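Local coordinates for protein EDTA monooxygenase (EDTA-degrading bacterium BNC1, PDB 5DQP) that probably acts as an FMN-dependent monooxygenase in the breakdown of EDTA, at residues R29-S41 / P72-V86. Sequence-based numbering, arbitrary orientation.
Sequences RARIFDLENYIRS and PFDPIVLAAAITGRV
Leu78 sets CD2 over the centre of the Tyr38 ring, a CH-pi contact 4.0 Å from the centroid, while Asn37 ND2 covers the opposite face. At the ring's far end, Tyr38 OH donates to Ile32 O (2.6 Å) and touches Pro72 CG, and CE2 meets the edge of Phe73. Phe73 CE2 lies 3.3 Å from Ile32 O, and Pro72 CB rests against Phe33 CE1. A leucine in place of Tyr38 would probably leave Ile32 O without this donor and the preceding 3-10 turn less firmly tied to the helix. Leu35, with CG anti to the backbone N (chi1 175°), enters as a knob among Leu78, Ala81, Ile82 and Arg85, CD1 lying 3.8 Å from Ala81 CB. Farther along, Ile39 CD1 packs on Arg85 CG, and its CG1 lies over one guanidinium face. Arg85 folds back at its third torsion (chi3 54°), which brings NH2 to the syn lone pair of Glu36 OE2 (2.8 Å), a salt bridge at the exposed Glu36; its NE bonds Gly84 O of the second subunit. Asp34 caps helix 35-47 through Glu36 N. Segments 35-41 and 75-85 cross at -60°; their helices follow strands 7-11 and 52-55, neighbouring parallel strands of the luciferase-like TIM barrel.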
ATOM      1  N   ARG A  29       4.510  12.222 -20.456  1.00 20.36           N
ATOM      2  CA  ARG A  29       4.232  10.834 -20.118  1.00 18.93           C
ATOM      3  C   ARG A  29       4.622  10.508 -18.681  1.00 20.52           C
ATOM      4  O   ARG A  29       4.035   9.605 -18.070  1.00 18.80           O
ATOM      5  CB  ARG A  29       4.943   9.906 -21.108  1.00 18.05           C
ATOM      6  CG  ARG A  29       4.283   9.913 -22.509  1.00 18.36           C
ATOM      7  CD  ARG A  29       4.947   8.892 -23.462  1.00 19.18           C
ATOM      8  NE  ARG A  29       6.356   9.175 -23.763  1.00 25.31           N
ATOM      9  CZ  ARG A  29       6.771   9.989 -24.738  1.00 22.66           C
ATOM     10  NH1 ARG A  29       5.899  10.617 -25.502  1.00 15.40           N
ATOM     11  NH2 ARG A  29       8.063  10.194 -24.931  1.00 24.32           N
ATOM     12  N   ALA A  30       5.617  11.206 -18.131  1.00 18.18           N
ATOM     13  CA  ALA A  30       6.113  10.891 -16.794  1.00 20.57           C
ATOM     14  C   ALA A  30       5.157  11.320 -15.673  1.00 22.47           C
ATOM     15  O   ALA A  30       5.444  11.028 -14.504  1.00 19.89           O
ATOM     16  CB  ALA A  30       7.485  11.550 -16.584  1.00 16.61           C
ATOM     17  N   ARG A  31       4.042  12.000 -15.972  1.00 20.93           N
ATOM     18  CA  ARG A  31       3.133  12.398 -14.899  1.00 19.71           C
ATOM     19  C   ARG A  31       2.410  11.216 -14.275  1.00 23.61           C
ATOM     20  O   ARG A  31       1.878  11.362 -13.172  1.00 23.10           O
ATOM     21  CB  ARG A  31       2.099  13.403 -15.409  1.00 19.86           C
ATOM     22  CG  ARG A  31       1.203  12.817 -16.469  1.00 22.38           C
ATOM     23  CD  ARG A  31       0.280  13.865 -17.024  1.00 24.91           C
ATOM     24  NE  ARG A  31      -0.881  13.258 -17.651  1.00 24.42           N
ATOM     25  CZ  ARG A  31      -0.932  12.916 -18.930  1.00 29.51           C
ATOM     26  NH1 ARG A  31       0.132  13.121 -19.718  1.00 26.85           N
ATOM     27  NH2 ARG A  31      -2.051  12.382 -19.414  1.00 27.66           N
ATOM     28  N   ILE A  32       2.355  10.055 -14.940  1.00 15.14           N
ATOM     29  CA  ILE A  32       1.709   8.913 -14.297  1.00 18.95           C
ATOM     30  C   ILE A  32       2.537   8.355 -13.151  1.00 19.83           C
ATOM     31  O   ILE A  32       2.061   7.478 -12.414  1.00 20.94           O
ATOM     32  CB  ILE A  32       1.376   7.780 -15.296  1.00 18.80           C
ATOM     33  CG1 ILE A  32       2.643   7.132 -15.846  1.00 18.21           C
ATOM     34  CG2 ILE A  32       0.512   8.326 -16.438  1.00 19.95           C
ATOM     35  CD1 ILE A  32       2.347   5.936 -16.757  1.00 16.07           C
ATOM     36  N   PHE A  33       3.764   8.833 -12.978  1.00 22.50           N
ATOM     37  CA  PHE A  33       4.602   8.430 -11.862  1.00 18.84           C
ATOM     38  C   PHE A  33       4.691   9.495 -10.778  1.00 18.65           C
ATOM     39  O   PHE A  33       5.541   9.396  -9.888  1.00 20.96           O
ATOM     40  CB  PHE A  33       5.994   8.065 -12.377  1.00 17.57           C
ATOM     41  CG  PHE A  33       5.974   7.006 -13.459  1.00 22.15           C
ATOM     42  CD1 PHE A  33       5.551   5.712 -13.169  1.00 20.73           C
ATOM     43  CD2 PHE A  33       6.356   7.316 -14.761  1.00 18.81           C
ATOM     44  CE1 PHE A  33       5.525   4.740 -14.148  1.00 19.57           C
ATOM     45  CE2 PHE A  33       6.329   6.351 -15.754  1.00 20.52           C
ATOM     46  CZ  PHE A  33       5.913   5.058 -15.443  1.00 21.04           C
ATOM     47  N   ASP A  34       3.820  10.497 -10.820  1.00 20.53           N
ATOM     48  CA  ASP A  34       3.852  11.625  -9.903  1.00 22.86           C
ATOM     49  C   ASP A  34       2.602  11.590  -9.029  1.00 21.55           C
ATOM     50  O   ASP A  34       1.480  11.601  -9.544  1.00 20.82           O
ATOM     51  CB  ASP A  34       3.936  12.935 -10.686  1.00 25.70           C
ATOM     52  CG  ASP A  34       3.891  14.171  -9.778  1.00 37.26           C
ATOM     53  OD1 ASP A  34       4.013  14.038  -8.539  1.00 34.39           O
ATOM     54  OD2 ASP A  34       3.748  15.292 -10.309  1.00 45.55           O
ATOM     55  N   LEU A  35       2.795  11.560  -7.712  1.00 20.77           N
ATOM     56  CA  LEU A  35       1.661  11.540  -6.798  1.00 23.24           C
ATOM     57  C   LEU A  35       0.689  12.686  -7.089  1.00 24.21           C
ATOM     58  O   LEU A  35      -0.538  12.508  -7.017  1.00 18.94           O
ATOM     59  CB  LEU A  35       2.158  11.605  -5.350  1.00 18.52           C
ATOM     60  CG  LEU A  35       1.083  11.718  -4.265  1.00 20.81           C
ATOM     61  CD1 LEU A  35       0.110  10.489  -4.313  1.00 18.55           C
ATOM     62  CD2 LEU A  35       1.767  11.899  -2.884  1.00 18.42           C
ATOM     63  N   GLU A  36       1.214  13.867  -7.423  1.00 21.87           N
ATOM     64  CA  GLU A  36       0.344  15.016  -7.659  1.00 24.23           C
ATOM     65  C   GLU A  36      -0.597  14.784  -8.832  1.00 24.90           C
ATOM     66  O   GLU A  36      -1.705  15.334  -8.851  1.00 26.96           O
ATOM     67  CB  GLU A  36       1.177  16.276  -7.880  1.00 31.10           C
ATOM     68  CG  GLU A  36       1.986  16.698  -6.643  1.00 49.69           C
ATOM     69  CD  GLU A  36       1.128  16.864  -5.383  1.00 48.87           C
ATOM     70  OE1 GLU A  36       0.002  17.417  -5.494  1.00 41.95           O
ATOM     71  OE2 GLU A  36       1.582  16.440  -4.290  1.00 51.63           O
ATOM     72  N   ASN A  37      -0.193  13.973  -9.810  1.00 22.68           N
ATOM     73  CA  ASN A  37      -1.121  13.589 -10.866  1.00 22.68           C
ATOM     74  C   ASN A  37      -2.375  12.943 -10.282  1.00 21.59           C
ATOM     75  O   ASN A  37      -3.481  13.162 -10.777  1.00 23.79           O
ATOM     76  CB  ASN A  37      -0.431  12.634 -11.843  1.00 24.14           C
ATOM     77  CG  ASN A  37      -1.334  12.194 -12.986  1.00 27.12           C
ATOM     78  OD1 ASN A  37      -1.646  12.982 -13.875  1.00 26.19           O
ATOM     79  ND2 ASN A  37      -1.728  10.910 -12.986  1.00 27.59           N
ATOM     80  N   TYR A  38      -2.222  12.122  -9.249  1.00 19.47           N
ATOM     81  CA  TYR A  38      -3.390  11.466  -8.667  1.00 21.82           C
ATOM     82  C   TYR A  38      -4.092  12.359  -7.658  1.00 21.89           C
ATOM     83  O   TYR A  38      -5.321  12.321  -7.559  1.00 19.91           O
ATOM     84  CB  TYR A  38      -2.974  10.131  -8.039  1.00 20.37           C
ATOM     85  CG  TYR A  38      -2.308   9.278  -9.092  1.00 21.55           C
ATOM     86  CD1 TYR A  38      -3.074   8.480  -9.947  1.00 19.44           C
ATOM     87  CD2 TYR A  38      -0.934   9.319  -9.273  1.00 17.36           C
ATOM     88  CE1 TYR A  38      -2.488   7.736 -10.949  1.00 22.98           C
ATOM     89  CE2 TYR A  38      -0.321   8.568 -10.268  1.00 21.26           C
ATOM     90  CZ  TYR A  38      -1.112   7.787 -11.117  1.00 23.32           C
ATOM     91  OH  TYR A  38      -0.526   7.047 -12.119  1.00 22.80           O
ATOM     92  N   ILE A  39      -3.341  13.184  -6.924  1.00 20.59           N
ATOM     93  CA  ILE A  39      -3.983  14.145  -6.032  1.00 24.83           C
ATOM     94  C   ILE A  39      -4.915  15.038  -6.833  1.00 22.82           C
ATOM     95  O   ILE A  39      -6.065  15.276  -6.442  1.00 22.05           O
ATOM     96  CB  ILE A  39      -2.937  14.983  -5.267  1.00 24.90           C
ATOM     97  CG1 ILE A  39      -1.979  14.098  -4.464  1.00 24.90           C
ATOM     98  CG2 ILE A  39      -3.635  15.993  -4.337  1.00 20.44           C
ATOM     99  CD1 ILE A  39      -2.663  13.182  -3.488  1.00 18.42           C
ATOM    100  N   ARG A  40      -4.416  15.569  -7.957  1.00 22.17           N
ATOM    101  CA  ARG A  40      -5.233  16.441  -8.787  1.00 26.17           C
ATOM    102  C   ARG A  40      -6.550  15.763  -9.153  1.00 25.73           C
ATOM    103  O   ARG A  40      -7.628  16.355  -9.017  1.00 21.20           O
ATOM    104  CB  ARG A  40      -4.451  16.857 -10.033  1.00 25.31           C
ATOM    105  CG  ARG A  40      -5.180  17.848 -10.966  1.00 40.27           C
ATOM    106  CD  ARG A  40      -4.146  18.631 -11.833  1.00 57.70           C
ATOM    107  NE  ARG A  40      -4.713  19.236 -13.043  1.00 52.70           N
ATOM    108  CZ  ARG A  40      -3.997  19.837 -13.998  1.00 62.46           C
ATOM    109  NH1 ARG A  40      -2.669  19.925 -13.898  1.00 51.99           N
ATOM    110  NH2 ARG A  40      -4.610  20.345 -15.073  1.00 43.29           N
ATOM    111  N   SER A  41      -6.487  14.500  -9.582  1.00 19.51           N
ATOM    112  CA  SER A  41      -7.715  13.821  -9.978  1.00 20.83           C
ATOM    113  C   SER A  41      -8.598  13.522  -8.783  1.00 21.00           C
ATOM    114  O   SER A  41      -9.830  13.587  -8.886  1.00 19.96           O
ATOM    115  CB  SER A  41      -7.395  12.526 -10.717  1.00 21.39           C
ATOM    116  OG  SER A  41      -7.026  12.833 -12.032  1.00 22.62           O
ATOM    117  N   PRO A  72       0.853   1.780 -12.992  1.00 27.46           N
ATOM    118  CA  PRO A  72       2.213   2.232 -12.652  1.00 31.68           C
ATOM    119  C   PRO A  72       2.585   2.055 -11.168  1.00 25.66           C
ATOM    120  O   PRO A  72       3.782   2.099 -10.856  1.00 26.33           O
ATOM    121  CB  PRO A  72       2.218   3.714 -13.088  1.00 21.26           C
ATOM    122  CG  PRO A  72       0.783   4.108 -13.097  1.00 24.07           C
ATOM    123  CD  PRO A  72       0.008   2.881 -13.485  1.00 23.81           C
ATOM    124  N   PHE A  73       1.625   1.830 -10.262  1.00 20.89           N
ATOM    125  CA  PHE A  73       1.895   1.724  -8.830  1.00 20.72           C
ATOM    126  C   PHE A  73       1.021   0.658  -8.183  1.00 25.14           C
ATOM    127  O   PHE A  73      -0.112   0.411  -8.614  1.00 21.40           O
ATOM    128  CB  PHE A  73       1.596   3.007  -8.063  1.00 21.89           C
ATOM    129  CG  PHE A  73       2.463   4.142  -8.403  1.00 21.81           C
ATOM    130  CD1 PHE A  73       3.787   4.178  -7.976  1.00 25.22           C
ATOM    131  CD2 PHE A  73       1.950   5.215  -9.115  1.00 22.41           C
ATOM    132  CE1 PHE A  73       4.596   5.256  -8.280  1.00 20.59           C
ATOM    133  CE2 PHE A  73       2.745   6.288  -9.421  1.00 22.71           C
ATOM    134  CZ  PHE A  73       4.083   6.311  -9.001  1.00 25.37           C
ATOM    135  N   ASP A  74       1.533   0.072  -7.103  1.00 22.51           N
ATOM    136  CA  ASP A  74       0.692  -0.744  -6.239  1.00 17.77           C
ATOM    137  C   ASP A  74      -0.497   0.081  -5.759  1.00 20.21           C
ATOM    138  O   ASP A  74      -0.312   1.216  -5.298  1.00 20.02           O
ATOM    139  CB  ASP A  74       1.457  -1.271  -5.028  1.00 22.07           C
ATOM    140  CG  ASP A  74       0.593  -2.191  -4.168  1.00 27.11           C
ATOM    141  OD1 ASP A  74      -0.170  -1.661  -3.326  1.00 26.93           O
ATOM    142  OD2 ASP A  74       0.645  -3.431  -4.355  1.00 31.20           O
ATOM    143  N   PRO A  75      -1.709  -0.441  -5.842  1.00 22.37           N
ATOM    144  CA  PRO A  75      -2.893   0.388  -5.572  1.00 20.56           C
ATOM    145  C   PRO A  75      -3.121   0.647  -4.093  1.00 19.12           C
ATOM    146  O   PRO A  75      -3.637   1.708  -3.740  1.00 22.14           O
ATOM    147  CB  PRO A  75      -4.040  -0.427  -6.190  1.00 18.67           C
ATOM    148  CG  PRO A  75      -3.535  -1.819  -6.240  1.00 23.21           C
ATOM    149  CD  PRO A  75      -2.063  -1.706  -6.514  1.00 21.96           C
ATOM    150  N   ILE A  76      -2.756  -0.297  -3.224  1.00 23.77           N
ATOM    151  CA  ILE A  76      -2.881  -0.072  -1.782  1.00 21.73           C
ATOM    152  C   ILE A  76      -1.981   1.086  -1.356  1.00 22.78           C
ATOM    153  O   ILE A  76      -2.414   1.996  -0.639  1.00 20.72           O
ATOM    154  CB  ILE A  76      -2.563  -1.369  -1.001  1.00 21.25           C
ATOM    155  CG1 ILE A  76      -3.455  -2.531  -1.480  1.00 19.93           C
ATOM    156  CG2 ILE A  76      -2.796  -1.185   0.485  1.00 23.45           C
ATOM    157  CD1 ILE A  76      -3.175  -3.899  -0.788  1.00 24.25           C
ATOM    158  N   VAL A  77      -0.725   1.090  -1.830  1.00 21.95           N
ATOM    159  CA  VAL A  77       0.221   2.183  -1.544  1.00 18.06           C
ATOM    160  C   VAL A  77      -0.299   3.514  -2.086  1.00 19.26           C
ATOM    161  O   VAL A  77      -0.348   4.524  -1.367  1.00 16.62           O
ATOM    162  CB  VAL A  77       1.602   1.831  -2.133  1.00 23.18           C
ATOM    163  CG1 VAL A  77       2.533   3.036  -2.214  1.00 17.44           C
ATOM    164  CG2 VAL A  77       2.225   0.683  -1.355  1.00 16.75           C
ATOM    165  N   LEU A  78      -0.702   3.537  -3.365  1.00 17.66           N
ATOM    166  CA  LEU A  78      -1.254   4.764  -3.947  1.00 15.75           C
ATOM    167  C   LEU A  78      -2.475   5.251  -3.160  1.00 17.29           C
ATOM    168  O   LEU A  78      -2.578   6.437  -2.831  1.00 17.13           O
ATOM    169  CB  LEU A  78      -1.591   4.540  -5.436  1.00 12.49           C
ATOM    170  CG  LEU A  78      -1.948   5.721  -6.332  1.00 21.01           C
ATOM    171  CD1 LEU A  78      -1.002   6.899  -6.105  1.00 13.95           C
ATOM    172  CD2 LEU A  78      -1.989   5.304  -7.825  1.00 18.74           C
ATOM    173  N   ALA A  79      -3.417   4.358  -2.841  1.00 17.88           N
ATOM    174  CA  ALA A  79      -4.600   4.811  -2.110  1.00 19.05           C
ATOM    175  C   ALA A  79      -4.248   5.352  -0.716  1.00 20.11           C
ATOM    176  O   ALA A  79      -4.914   6.268  -0.211  1.00 19.34           O
ATOM    177  CB  ALA A  79      -5.608   3.673  -2.004  1.00 18.46           C
ATOM    178  N   ALA A  80      -3.214   4.800  -0.077  1.00 16.05           N
ATOM    179  CA  ALA A  80      -2.766   5.341   1.208  1.00 19.48           C
ATOM    180  C   ALA A  80      -2.211   6.754   1.065  1.00 17.14           C
ATOM    181  O   ALA A  80      -2.459   7.611   1.919  1.00 16.86           O
ATOM    182  CB  ALA A  80      -1.708   4.419   1.827  1.00 16.98           C
ATOM    183  N   ALA A  81      -1.423   7.010   0.014  1.00 19.93           N
ATOM    184  CA  ALA A  81      -0.832   8.341  -0.158  1.00 17.98           C
ATOM    185  C   ALA A  81      -1.892   9.356  -0.550  1.00 20.01           C
ATOM    186  O   ALA A  81      -1.948  10.458   0.010  1.00 20.89           O
ATOM    187  CB  ALA A  81       0.277   8.303  -1.213  1.00 17.42           C
ATOM    188  N   ILE A  82      -2.763   8.992  -1.487  1.00 15.96           N
ATOM    189  CA  ILE A  82      -3.870   9.871  -1.861  1.00 17.14           C
ATOM    190  C   ILE A  82      -4.691  10.269  -0.638  1.00 23.18           C
ATOM    191  O   ILE A  82      -4.923  11.457  -0.385  1.00 21.60           O
ATOM    192  CB  ILE A  82      -4.776   9.200  -2.909  1.00 18.51           C
ATOM    193  CG1 ILE A  82      -4.015   8.952  -4.220  1.00 19.14           C
ATOM    194  CG2 ILE A  82      -6.015  10.094  -3.138  1.00 14.69           C
ATOM    195  CD1 ILE A  82      -4.898   8.232  -5.337  1.00 14.95           C
ATOM    196  N   THR A  83      -5.231   9.282   0.084  1.00 19.95           N
ATOM    197  CA  THR A  83      -6.149   9.628   1.167  1.00 22.89           C
ATOM    198  C   THR A  83      -5.430  10.207   2.375  1.00 23.97           C
ATOM    199  O   THR A  83      -6.068  10.900   3.176  1.00 26.33           O
ATOM    200  CB  THR A  83      -7.015   8.433   1.584  1.00 23.73           C
ATOM    201  OG1 THR A  83      -6.192   7.371   2.077  1.00 21.51           O
ATOM    202  CG2 THR A  83      -7.863   7.949   0.371  1.00 23.57           C
ATOM    203  N   GLY A  84      -4.119   9.986   2.503  1.00 26.36           N
ATOM    204  CA  GLY A  84      -3.362  10.755   3.475  1.00 21.27           C
ATOM    205  C   GLY A  84      -3.471  12.247   3.240  1.00 28.02           C
ATOM    206  O   GLY A  84      -3.357  13.034   4.179  1.00 29.83           O
ATOM    207  N   ARG A  85      -3.723  12.651   1.992  1.00 24.98           N
ATOM    208  CA  ARG A  85      -3.700  14.037   1.546  1.00 27.77           C
ATOM    209  C   ARG A  85      -5.078  14.600   1.219  1.00 27.80           C
ATOM    210  O   ARG A  85      -5.350  15.767   1.507  1.00 35.06           O
ATOM    211  CB  ARG A  85      -2.803  14.170   0.305  1.00 27.86           C
ATOM    212  CG  ARG A  85      -2.984  15.502  -0.438  1.00 41.37           C
ATOM    213  CD  ARG A  85      -1.909  16.512  -0.064  1.00 36.31           C
ATOM    214  NE  ARG A  85      -0.588  15.924  -0.274  1.00 38.46           N
ATOM    215  CZ  ARG A  85       0.209  16.180  -1.306  1.00 37.23           C
ATOM    216  NH1 ARG A  85       1.385  15.574  -1.389  1.00 34.23           N
ATOM    217  NH2 ARG A  85      -0.161  17.048  -2.245  1.00 42.34           N
ATOM    218  N   VAL A  86      -5.957  13.815   0.621  1.00 22.30           N
ATOM    219  CA  VAL A  86      -7.274  14.267   0.181  1.00 25.66           C
ATOM    220  C   VAL A  86      -8.318  13.698   1.140  1.00 21.98           C
ATOM    221  O   VAL A  86      -8.453  12.475   1.234  1.00 22.16           O
ATOM    222  CB  VAL A  86      -7.548  13.829  -1.262  1.00 26.48           C
ATOM    223  CG1 VAL A  86      -8.860  14.410  -1.767  1.00 24.73           C
ATOM    224  CG2 VAL A  86      -6.358  14.231  -2.174  1.00 23.71           C
TER